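Local coordinates for protein 4-alpha-glucanotransferase (Aquifex aeolicus, PDB 1TZ7) that is an amylomaltase, also known as disproportionating enzyme or D-enzyme, a member of the 4-alpha-glucanotransferase family built round a parallel eight-stranded beta/alpha barrel, at residues A[274-278]-A[279-283]. Residues are numbered along the deposited sequence; the frame is centred on the assembly and turned at random.
Sequences PVYNW and EEHEK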
loop_
_atom_site.group_PDB
_atom_site.type_symbol
_atom_site.label_atom_id
_atom_site.label_comp_id
_atom_site.label_asym_id
_atom_site.label_seq_id
_atom_site.Cartn_x
_atom_site.Cartn_y
_atom_site.Cartn_z
ATOM N N PRO A 274 1.104 -1.939 -17.833
ATOM C CA PRO A 274 0.386 -2.746 -18.819
ATOM C C PRO A 274 -0.966 -3.162 -18.254
ATOM O O PRO A 274 -1.059 -3.427 -17.067
ATOM C CB PRO A 274 1.296 -3.958 -19.010
ATOM C CG PRO A 274 2.035 -4.079 -17.724
ATOM C CD PRO A 274 2.214 -2.681 -17.212
ATOM N N VAL A 275 -1.998 -3.191 -19.087
ATOM C CA VAL A 275 -3.326 -3.576 -18.628
ATOM C C VAL A 275 -3.468 -5.083 -18.647
ATOM O O VAL A 275 -2.727 -5.777 -19.339
ATOM C CB VAL A 275 -4.451 -2.936 -19.490
ATOM C CG1 VAL A 275 -4.341 -1.421 -19.468
ATOM C CG2 VAL A 275 -4.414 -3.466 -20.924
ATOM N N TYR A 276 -4.418 -5.587 -17.875
ATOM C CA TYR A 276 -4.681 -7.010 -17.819
ATOM C C TYR A 276 -5.403 -7.469 -19.085
ATOM O O TYR A 276 -6.296 -6.787 -19.585
ATOM C CB TYR A 276 -5.539 -7.342 -16.589
ATOM C CG TYR A 276 -4.813 -7.199 -15.254
ATOM C CD1 TYR A 276 -5.364 -6.451 -14.221
ATOM C CD2 TYR A 276 -3.584 -7.823 -15.031
ATOM C CE1 TYR A 276 -4.713 -6.317 -12.995
ATOM C CE2 TYR A 276 -2.922 -7.695 -13.810
ATOM C CZ TYR A 276 -3.496 -6.938 -12.795
ATOM O OH TYR A 276 -2.852 -6.806 -11.574
ATOM N N ASN A 277 -5.002 -8.624 -19.601
ATOM C CA ASN A 277 -5.842 -9.389 -20.509
ATOM C C ASN A 277 -6.834 -10.238 -19.713
ATOM O O ASN A 277 -6.575 -11.401 -19.422
ATOM C CB ASN A 277 -4.982 -10.287 -21.394
ATOM C CG ASN A 277 -5.772 -10.924 -22.516
ATOM O OD1 ASN A 277 -6.202 -10.252 -23.439
ATOM N ND2 ASN A 277 -5.962 -12.220 -22.437
ATOM N N TRP A 278 -7.968 -9.642 -19.365
ATOM C CA TRP A 278 -8.882 -10.229 -18.383
ATOM C C TRP A 278 -9.504 -11.533 -18.871
ATOM O O TRP A 278 -9.882 -12.386 -18.068
ATOM C CB TRP A 278 -9.976 -9.232 -18.008
ATOM C CG TRP A 278 -9.581 -8.329 -16.882
ATOM C CD1 TRP A 278 -9.245 -7.011 -16.969
ATOM C CD2 TRP A 278 -9.473 -8.678 -15.501
ATOM N NE1 TRP A 278 -8.937 -6.517 -15.725
ATOM C CE2 TRP A 278 -9.070 -7.519 -14.804
ATOM C CE3 TRP A 278 -9.680 -9.855 -14.774
ATOM C CZ2 TRP A 278 -8.871 -7.505 -13.421
ATOM C CZ3 TRP A 278 -9.480 -9.835 -13.391
ATOM C CH2 TRP A 278 -9.082 -8.674 -12.738
ATOM N N GLU A 279 -9.606 -11.692 -20.180
ATOM C CA GLU A 279 -10.164 -12.911 -20.738
ATOM C C GLU A 279 -9.246 -14.116 -20.440
ATOM O O GLU A 279 -9.718 -15.244 -20.311
ATOM C CB GLU A 279 -10.424 -12.756 -22.249
ATOM C CG GLU A 279 -9.368 -13.363 -23.153
ATOM C CD GLU A 279 -9.695 -13.180 -24.628
ATOM O OE1 GLU A 279 -9.986 -12.032 -25.038
ATOM O OE2 GLU A 279 -9.664 -14.183 -25.377
ATOM N N GLU A 280 -7.943 -13.858 -20.312
ATOM C CA GLU A 280 -6.984 -14.901 -19.919
ATOM C C GLU A 280 -7.073 -15.239 -18.420
ATOM O O GLU A 280 -6.842 -16.378 -18.022
ATOM C CB GLU A 280 -5.559 -14.476 -20.265
ATOM C CG GLU A 280 -4.563 -15.631 -20.319
ATOM C CD GLU A 280 -4.795 -16.560 -21.506
ATOM O OE1 GLU A 280 -4.474 -17.758 -21.390
ATOM O OE2 GLU A 280 -5.296 -16.091 -22.549
ATOM N N HIS A 281 -7.396 -14.247 -17.599
ATOM C CA HIS A 281 -7.566 -14.477 -16.156
ATOM C C HIS A 281 -8.762 -15.349 -15.900
ATOM O O HIS A 281 -8.698 -16.270 -15.105
ATOM C CB HIS A 281 -7.665 -13.136 -15.404
ATOM C CG HIS A 281 -6.492 -12.267 -15.640
ATOM N ND1 HIS A 281 -5.344 -12.355 -14.895
ATOM C CD2 HIS A 281 -6.248 -11.349 -16.595
ATOM C CE1 HIS A 281 -4.455 -11.500 -15.370
ATOM N NE2 HIS A 281 -4.982 -10.881 -16.398
ATOM N N GLU A 282 -9.850 -15.072 -16.603
ATOM C CA GLU A 282 -11.059 -15.871 -16.497
ATOM C C GLU A 282 -10.813 -17.290 -17.020
ATOM O O GLU A 282 -11.373 -18.252 -16.508
ATOM C CB GLU A 282 -12.203 -15.206 -17.275
ATOM C CG GLU A 282 -13.592 -15.669 -16.854
ATOM C CD GLU A 282 -14.688 -14.690 -17.254
ATOM O OE1 GLU A 282 -15.864 -14.962 -16.947
ATOM O OE2 GLU A 282 -14.372 -13.651 -17.876
ATOM N N LYS A 283 -9.959 -17.402 -18.036
ATOM C CA LYS A 283 -9.624 -18.699 -18.625
ATOM C C LYS A 283 -8.842 -19.592 -17.642
ATOM O O LYS A 283 -9.015 -20.815 -17.635
ATOM C CB LYS A 283 -8.812 -18.503 -19.904
ATOM C CG LYS A 283 -8.544 -19.785 -20.672
ATOM C CD LYS A 283 -7.756 -19.513 -21.953
ATOM C CE LYS A 283 -7.264 -20.809 -22.592
ATOM N NZ LYS A 283 -6.059 -20.595 -23.432
#
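Over one face of the Trp278 indole lie Tyr276 CB and His281 CD2, both off toward its rim. His281 CD2 lies 3.9 Å above the plane of that indole. The nearest side-chain atoms of this pair are Trp278 CE3 and His281 CB, 3.9 Å apart, and the two rings meet obliquely, with planes inclined at 53°. The edge of the His281 imidazole is turned to the backbone, with the N atoms of Asn277 and Trp278 close to its plane. The Tyr276 phenol meets the imidazole at a steep tilt, 78° between planes. Here His281 NE2 is 3.6 Å from Tyr276 CD2. CG of His281 stands anti to its own carbonyl carbon (chi1 -57°), which sends the ring back past the helix start to the tyrosine. Both polar ends are taken up by main-chain carbonyls of other loops: His281 NE2 donates to Leu244 O, and Tyr276 OH bonds to Met229 O. These bonds help fix the rotation of the imidazole and the position of the phenol. Trp289 packs nearly parallel to Trp278 and edge-to-face with Tyr276, extending the aromatic group.

Asn277 occupies the N-cap. Its carbonyl O accepts from Glu280 N at 2.9 Å, although the position of this oxygen is less certain. Its side-chain amide lies beside CB of Glu280, nearly coplanar with the glutamate carboxylate. The first regular turn follows, with Glu282 N donating to Trp278 O at 3.1 Å in a fairly straight bond. A long salt bridge joins Lys283 NZ to Glu280 OE1, 3.8 Å apart. The arrangement is a capped helix N-terminus with an aromatic cluster of Tyr276, Trp278 and His281 against one side of its first turn, where edge strand 269-274 of the antiparallel sheet leads into helix 278-283.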